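Local coordinates for AxyAgu115A (Amphibacillus xylanus NBRC 15112, PDB 6NPS), which probably hydrolyses alpha-linked glucuronic acid side groups from xylan, as a family GH115 alpha-glucuronidase, at residues N176-A181 with G191-E196; D453-E458 with Y632-S637. The protein carries 3 engineered substitutions. All coordinates share one frame; numbering follows the deposited sequence.

Interaction 1: N176-A181 with G191-E196; sequences NDEWPA and GGFNAE
Phe193 turns the edge of its ring to Trp179, its CE1 lying 4.0 Å from CZ2 on the six-membered part of the indole. The two side chains slant across one another, so the contact is a single apolar touch, CE1 to CZ2, and not a stack. Beside it, CZ of Phe193 comes within 4.3 Å of CG of Glu178, the aliphatic part of a side chain whose carboxylate is engaged elsewhere. Side chains, not backbones, make the contact, since the closest pair of CA atoms, those of Glu178 and Phe193, is 10.8 Å apart. With CG anti to its own carbonyl carbon (chi1 -58°), the ring reaches back toward the 176-181 loop.

Second-shell bonds help to position these residues. The buried carboxylate of Glu178 accepts a hydrogen bond at OE2 from the backbone N of Trp218, with a weaker one from Met217, while NE1 of Trp179 bonds weakly to Ser219. Phe193 is the centre of an inverse gamma turn, its carbonyl O held by Asn231, and Asn194 next to it is the N-cap of helix 195-207. A glycerol, probably from the crystallisation liquor, lies about 3 Å from the Trp179 side chain. The loop follows strand 170-174 of the parallel beta-barrel in a TIM-barrel-clan domain, consistent with a position near the active-site face, which in this fold lies at the C-terminal strand ends.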
ATOM      1  N   ASN A 176      16.291  32.158 -12.370  1.00 42.44           N
ATOM      2  CA  ASN A 176      15.606  32.022 -11.090  1.00 48.34           C
ATOM      3  C   ASN A 176      15.884  30.639 -10.510  1.00 64.84           C
ATOM      4  O   ASN A 176      16.582  29.823 -11.109  1.00 59.26           O
ATOM      5  CB  ASN A 176      14.097  32.254 -11.240  1.00 51.33           C
ATOM      6  CG  ASN A 176      13.352  32.343  -9.882  1.00 66.93           C
ATOM      7  OD1 ASN A 176      12.220  31.864  -9.749  1.00 67.34           O
ATOM      8  ND2 ASN A 176      13.994  32.960  -8.881  1.00 70.23           N
ATOM      9  N   ASP A 177      15.340  30.377  -9.322  1.00 86.29           N
ATOM     10  CA  ASP A 177      15.467  29.068  -8.691  1.00100.28           C
ATOM     11  C   ASP A 177      16.920  28.596  -8.746  1.00101.59           C
ATOM     12  O   ASP A 177      17.220  27.450  -9.092  1.00110.96           O
ATOM     13  CB  ASP A 177      14.518  28.064  -9.363  1.00109.35           C
ATOM     14  CG  ASP A 177      13.177  28.690  -9.769  1.00112.90           C
ATOM     15  OD1 ASP A 177      12.465  29.196  -8.875  1.00114.48           O
ATOM     16  OD2 ASP A 177      12.823  28.683 -10.969  1.00111.75           O
ATOM     17  N   GLU A 178      17.839  29.519  -8.446  1.00 83.12           N
ATOM     18  CA  GLU A 178      19.214  29.348  -8.889  1.00 70.49           C
ATOM     19  C   GLU A 178      20.092  28.630  -7.870  1.00 69.88           C
ATOM     20  O   GLU A 178      21.284  28.438  -8.129  1.00 72.09           O
ATOM     21  CB  GLU A 178      19.822  30.706  -9.298  1.00 60.95           C
ATOM     22  CG  GLU A 178      20.089  31.706  -8.149  1.00 60.83           C
ATOM     23  CD  GLU A 178      18.953  32.713  -8.003  1.00 59.73           C
ATOM     24  OE1 GLU A 178      17.831  32.448  -8.517  1.00 64.37           O
ATOM     25  OE2 GLU A 178      19.160  33.747  -7.359  1.00 57.58           O
ATOM     26  N   TRP A 179      19.527  28.186  -6.740  1.00 66.48           N
ATOM     27  CA  TRP A 179      20.292  27.386  -5.811  1.00 67.89           C
ATOM     28  C   TRP A 179      19.676  25.999  -5.732  1.00 75.86           C
ATOM     29  O   TRP A 179      18.447  25.877  -5.740  1.00 79.42           O
ATOM     30  CB  TRP A 179      20.333  28.018  -4.408  1.00 71.03           C
ATOM     31  CG  TRP A 179      21.289  29.193  -4.334  1.00 73.06           C
ATOM     32  CD1 TRP A 179      20.965  30.520  -4.442  1.00 72.63           C
ATOM     33  CD2 TRP A 179      22.723  29.143  -4.175  1.00 74.15           C
ATOM     34  NE1 TRP A 179      22.105  31.298  -4.354  1.00 73.12           N
ATOM     35  CE2 TRP A 179      23.195  30.481  -4.193  1.00 75.14           C
ATOM     36  CE3 TRP A 179      23.652  28.103  -4.021  1.00 72.83           C
ATOM     37  CZ2 TRP A 179      24.553  30.802  -4.057  1.00 72.31           C
ATOM     38  CZ3 TRP A 179      25.000  28.424  -3.889  1.00 72.31           C
ATOM     39  CH2 TRP A 179      25.434  29.763  -3.906  1.00 73.96           C
ATOM     40  N   PRO A 180      20.494  24.931  -5.653  1.00 74.34           N
ATOM     41  CA  PRO A 180      21.957  24.976  -5.511  1.00 72.09           C
ATOM     42  C   PRO A 180      22.747  25.044  -6.837  1.00 66.61           C
ATOM     43  O   PRO A 180      23.938  25.371  -6.827  1.00 69.14           O
ATOM     44  CB  PRO A 180      22.254  23.662  -4.784  1.00 75.43           C
ATOM     45  CG  PRO A 180      21.222  22.710  -5.363  1.00 75.91           C
ATOM     46  CD  PRO A 180      19.988  23.540  -5.655  1.00 75.79           C
ATOM     47  N   ALA A 181      22.095  24.738  -7.957  1.00 60.55           N
ATOM     48  CA  ALA A 181      22.790  24.598  -9.233  1.00 61.61           C
ATOM     49  C   ALA A 181      23.585  25.845  -9.654  1.00 60.69           C
ATOM     50  O   ALA A 181      24.821  25.841  -9.595  1.00 56.94           O
ATOM     51  CB  ALA A 181      21.789  24.227 -10.329  1.00 59.77           C
ATOM     52  N   GLY A 191      33.670  32.818  -9.580  1.00 51.54           N
ATOM     53  CA  GLY A 191      33.755  33.515  -8.305  1.00 57.71           C
ATOM     54  C   GLY A 191      32.491  34.222  -7.841  1.00 55.45           C
ATOM     55  O   GLY A 191      32.511  34.836  -6.769  1.00 59.76           O
ATOM     56  N   GLY A 192      31.397  34.158  -8.585  1.00 49.51           N
ATOM     57  CA  GLY A 192      30.129  34.644  -8.087  1.00 47.84           C
ATOM     58  C   GLY A 192      29.265  35.202  -9.198  1.00 46.65           C
ATOM     59  O   GLY A 192      29.500  34.970 -10.391  1.00 49.58           O
ATOM     60  N   PHE A 193      28.235  35.942  -8.785  1.00 41.72           N
ATOM     61  CA  PHE A 193      27.288  36.517  -9.742  1.00 40.35           C
ATOM     62  C   PHE A 193      27.772  37.898 -10.200  1.00 41.92           C
ATOM     63  O   PHE A 193      27.096  38.920 -10.034  1.00 36.38           O
ATOM     64  CB  PHE A 193      25.894  36.594  -9.135  1.00 46.08           C
ATOM     65  CG  PHE A 193      25.335  35.253  -8.681  1.00 55.27           C
ATOM     66  CD1 PHE A 193      25.583  34.779  -7.397  1.00 59.35           C
ATOM     67  CD2 PHE A 193      24.537  34.506  -9.530  1.00 56.41           C
ATOM     68  CE1 PHE A 193      25.045  33.566  -6.974  1.00 64.13           C
ATOM     69  CE2 PHE A 193      24.005  33.290  -9.118  1.00 60.53           C
ATOM     70  CZ  PHE A 193      24.260  32.819  -7.837  1.00 60.01           C
ATOM     71  N   ASN A 194      28.970  37.909 -10.789  1.00 42.83           N
ATOM     72  CA  ASN A 194      29.694  39.131 -11.104  1.00 42.58           C
ATOM     73  C   ASN A 194      29.682  39.383 -12.605  1.00 41.66           C
ATOM     74  O   ASN A 194      29.090  38.638 -13.390  1.00 38.57           O
ATOM     75  CB  ASN A 194      31.130  39.043 -10.580  1.00 45.93           C
ATOM     76  CG  ASN A 194      31.854  37.806 -11.090  1.00 45.31           C
ATOM     77  OD1 ASN A 194      31.617  37.366 -12.229  1.00 43.42           O
ATOM     78  ND2 ASN A 194      32.735  37.224 -10.249  1.00 46.74           N
ATOM     79  N   ALA A 195      30.368  40.456 -13.010  1.00 40.21           N
ATOM     80  CA  ALA A 195      30.332  40.875 -14.410  1.00 36.01           C
ATOM     81  C   ALA A 195      30.969  39.848 -15.327  1.00 38.67           C
ATOM     82  O   ALA A 195      30.610  39.765 -16.506  1.00 38.06           O
ATOM     83  CB  ALA A 195      31.058  42.211 -14.560  1.00 32.53           C
ATOM     84  N   GLU A 196      31.951  39.101 -14.822  1.00 43.27           N
ATOM     85  CA  GLU A 196      32.600  38.073 -15.633  1.00 50.94           C
ATOM     86  C   GLU A 196      31.605  36.989 -16.013  1.00 46.12           C
ATOM     87  O   GLU A 196      31.537  36.557 -17.175  1.00 43.44           O
ATOM     88  CB  GLU A 196      33.779  37.472 -14.869  1.00 63.13           C
ATOM     89  CG  GLU A 196      35.057  38.337 -14.851  1.00 81.52           C
ATOM     90  CD  GLU A 196      34.803  39.827 -14.554  1.00 94.75           C
ATOM     91  OE1 GLU A 196      34.274  40.159 -13.466  1.00 98.38           O
ATOM     92  OE2 GLU A 196      35.130  40.668 -15.421  1.00 97.90           O
TER

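Interaction 2: D453-E458 with Y632-S637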
ATOM      1  N   ASP A 453      18.034  27.695 -13.906  1.00 35.47           N
ATOM      2  CA  ASP A 453      19.479  27.825 -14.033  1.00 40.01           C
ATOM      3  C   ASP A 453      19.931  27.797 -15.481  1.00 39.64           C
ATOM      4  O   ASP A 453      21.120  27.592 -15.725  1.00 42.04           O
ATOM      5  CB  ASP A 453      20.168  26.669 -13.313  1.00 53.86           C
ATOM      6  CG  ASP A 453      19.721  26.556 -11.873  1.00 74.04           C
ATOM      7  OD1 ASP A 453      18.721  25.850 -11.623  1.00 80.18           O
ATOM      8  OD2 ASP A 453      20.342  27.189 -10.995  1.00 80.15           O
ATOM      9  N   ILE A 454      19.005  27.989 -16.428  1.00 35.25           N
ATOM     10  CA  ILE A 454      19.239  28.085 -17.873  1.00 35.62           C
ATOM     11  C   ILE A 454      19.616  26.752 -18.500  1.00 36.57           C
ATOM     12  O   ILE A 454      19.059  26.371 -19.533  1.00 39.27           O
ATOM     13  CB  ILE A 454      20.307  29.139 -18.222  1.00 37.97           C
ATOM     14  CG1 ILE A 454      19.993  30.495 -17.565  1.00 45.31           C
ATOM     15  CG2 ILE A 454      20.387  29.241 -19.752  1.00 34.15           C
ATOM     16  CD1 ILE A 454      21.151  31.495 -17.584  1.00 50.27           C
ATOM     17  N   ALA A 455      20.581  26.051 -17.915  1.00 37.24           N
ATOM     18  CA  ALA A 455      21.042  24.789 -18.500  1.00 43.36           C
ATOM     19  C   ALA A 455      19.942  23.777 -18.820  1.00 39.16           C
ATOM     20  O   ALA A 455      19.026  23.565 -18.030  1.00 35.89           O
ATOM     21  CB  ALA A 455      22.083  24.150 -17.586  1.00 41.42           C
ATOM     22  N   THR A 456      20.073  23.123 -19.989  1.00 35.70           N
ATOM     23  CA  THR A 456      19.118  22.204 -20.619  1.00 33.49           C
ATOM     24  C   THR A 456      17.863  22.906 -21.130  1.00 32.40           C
ATOM     25  O   THR A 456      17.047  22.280 -21.817  1.00 32.87           O
ATOM     26  CB  THR A 456      18.690  21.033 -19.703  1.00 34.61           C
ATOM     27  OG1 THR A 456      17.672  21.461 -18.794  1.00 35.94           O
ATOM     28  CG2 THR A 456      19.891  20.503 -18.899  1.00 35.64           C
ATOM     29  N   GLN A 457      17.715  24.204 -20.888  1.00 34.96           N
ATOM     30  CA  GLN A 457      16.575  24.917 -21.459  1.00 33.33           C
ATOM     31  C   GLN A 457      16.873  25.560 -22.816  1.00 32.23           C
ATOM     32  O   GLN A 457      16.071  26.371 -23.278  1.00 30.35           O
ATOM     33  CB  GLN A 457      16.067  25.994 -20.482  1.00 40.96           C
ATOM     34  CG  GLN A 457      15.837  25.507 -19.054  1.00 50.57           C
ATOM     35  CD  GLN A 457      14.668  24.527 -18.954  1.00 56.96           C
ATOM     36  OE1 GLN A 457      13.888  24.386 -19.892  1.00 63.69           O
ATOM     37  NE2 GLN A 457      14.552  23.852 -17.825  1.00 51.84           N
ATOM     38  N   GLU A 458      17.970  25.196 -23.478  1.00 33.51           N
ATOM     39  CA  GLU A 458      18.400  25.944 -24.659  1.00 35.44           C
ATOM     40  C   GLU A 458      17.428  25.786 -25.827  1.00 33.78           C
ATOM     41  O   GLU A 458      17.161  26.756 -26.531  1.00 33.95           O
ATOM     42  CB  GLU A 458      19.809  25.525 -25.088  1.00 37.33           C
ATOM     43  CG  GLU A 458      20.910  25.837 -24.073  1.00 39.62           C
ATOM     44  CD  GLU A 458      21.079  24.739 -23.006  1.00 51.56           C
ATOM     45  OE1 GLU A 458      20.342  23.722 -23.054  1.00 50.07           O
ATOM     46  OE2 GLU A 458      21.947  24.903 -22.114  1.00 57.83           O
ATOM     47  N   TYR A 632      29.652  22.421 -14.189  1.00 41.72           N
ATOM     48  CA  TYR A 632      29.688  21.962 -12.805  1.00 48.15           C
ATOM     49  C   TYR A 632      28.549  22.560 -11.984  1.00 47.87           C
ATOM     50  O   TYR A 632      28.331  23.774 -11.975  1.00 48.81           O
ATOM     51  CB  TYR A 632      31.026  22.314 -12.175  1.00 53.35           C
ATOM     52  CG  TYR A 632      31.106  21.976 -10.704  1.00 58.88           C
ATOM     53  CD1 TYR A 632      30.819  22.935  -9.735  1.00 59.81           C
ATOM     54  CD2 TYR A 632      31.468  20.694 -10.279  1.00 62.28           C
ATOM     55  CE1 TYR A 632      30.891  22.640  -8.385  1.00 64.27           C
ATOM     56  CE2 TYR A 632      31.541  20.385  -8.922  1.00 68.20           C
ATOM     57  CZ  TYR A 632      31.255  21.368  -7.981  1.00 71.13           C
ATOM     58  OH  TYR A 632      31.325  21.089  -6.634  1.00 76.87           O
ATOM     59  N   GLY A 633      27.824  21.696 -11.277  1.00 44.15           N
ATOM     60  CA  GLY A 633      26.749  22.120 -10.412  1.00 41.43           C
ATOM     61  C   GLY A 633      25.403  22.276 -11.085  1.00 44.50           C
ATOM     62  O   GLY A 633      24.381  22.310 -10.383  1.00 43.40           O
ATOM     63  N   MET A 634      25.360  22.321 -12.427  1.00 42.85           N
ATOM     64  CA  MET A 634      24.100  22.553 -13.132  1.00 41.02           C
ATOM     65  C   MET A 634      23.099  21.417 -12.949  1.00 41.57           C
ATOM     66  O   MET A 634      21.909  21.618 -13.200  1.00 41.40           O
ATOM     67  CB  MET A 634      24.367  22.759 -14.629  1.00 44.20           C
ATOM     68  CG  MET A 634      24.932  24.125 -14.957  1.00 50.15           C
ATOM     69  SD  MET A 634      23.839  25.430 -14.358  1.00 56.90           S
ATOM     70  CE  MET A 634      24.361  26.772 -15.475  1.00 51.80           C
ATOM     71  N   GLY A 635      23.551  20.238 -12.514  1.00 43.03           N
ATOM     72  CA  GLY A 635      22.664  19.103 -12.321  1.00 44.00           C
ATOM     73  C   GLY A 635      22.497  18.694 -10.872  1.00 44.74           C
ATOM     74  O   GLY A 635      22.062  17.571 -10.585  1.00 39.84           O
ATOM     75  N   LEU A 636      22.802  19.614  -9.950  1.00 40.35           N
ATOM     76  CA  LEU A 636      22.835  19.327  -8.518  1.00 42.58           C
ATOM     77  C   LEU A 636      21.468  19.202  -7.833  1.00 41.63           C
ATOM     78  O   LEU A 636      21.407  18.629  -6.735  1.00 43.65           O
ATOM     79  CB  LEU A 636      23.612  20.428  -7.796  1.00 50.75           C
ATOM     80  CG  LEU A 636      25.085  20.153  -7.527  1.00 54.57           C
ATOM     81  CD1 LEU A 636      25.716  21.285  -6.681  1.00 52.63           C
ATOM     82  CD2 LEU A 636      25.219  18.792  -6.874  1.00 54.09           C
ATOM     83  N   SER A 637      20.390  19.741  -8.408  1.00 42.79           N
ATOM     84  CA  SER A 637      19.104  19.755  -7.719  1.00 46.65           C
ATOM     85  C   SER A 637      18.621  18.336  -7.448  1.00 42.58           C
ATOM     86  O   SER A 637      18.639  17.493  -8.352  1.00 43.32           O
ATOM     87  CB  SER A 637      18.046  20.479  -8.566  1.00 54.17           C
ATOM     88  OG  SER A 637      18.611  21.550  -9.280  1.00 67.81           O
TER
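Met634 lays its bent side chain against the methyl of Ala455 and the backbone beside it. Its CG sits 3.9 Å from CB of Ala455, and the thioether runs on toward Asp453, where SD is 4.0 Å from CB. The terminal methyl, CE of Met634, ends 3.4 Å from the carbonyl oxygen O of Asp453. The bend at chi2 (-57°) folds the chain over this loop. That same oxygen accepts a hydrogen bond from N of Ala455, at 2.7 Å, closing a gamma turn centred on Ile454 beneath the methionine.

Ala455 and Met634 each sit in a beta turn: a type II turn runs from Ile454 to Gln457, and a type I turn from Gly633 to Leu636. An alanine in place of Met634 would lose the thioether and its methyl, and would probably leave Ala455 and the Asp453 carbonyl less well covered. The carboxylate of Asp453 is held at OD2 by the backbone N of Phe182.

Tyr623 of helix 601-629 touches both Ala455 and Met634, and Trp185 of helix 181-190 also packs on the methionine. The contact thus joins the loop between barrel strand 446-450 and helix 458-469 to the segment that follows helix 601-629.

Both interactions use loops that follow neighbouring strands of the same parallel barrel, 170-174 and 446-450, and their centres lie 11 Å apart. The two loops meet where CA of Glu178 is 3.2 Å from OD2 of Asp453; separately, CB of Ala181 touches O of Gly633 in 632-637. Interaction 1 is local in sequence, spanning helix 181-190, and mixes buried Phe193 and Glu178 with exposed Trp179. Interaction 2, nearer the centre of the chain, brings in a segment 174 residues away; Asp453 and Met634 are buried, Ala455 partly exposed. The edge of one phenyl ring, set obliquely to an indole, and an aliphatic stem make the first; a thioether against a methyl and a carbonyl makes the second.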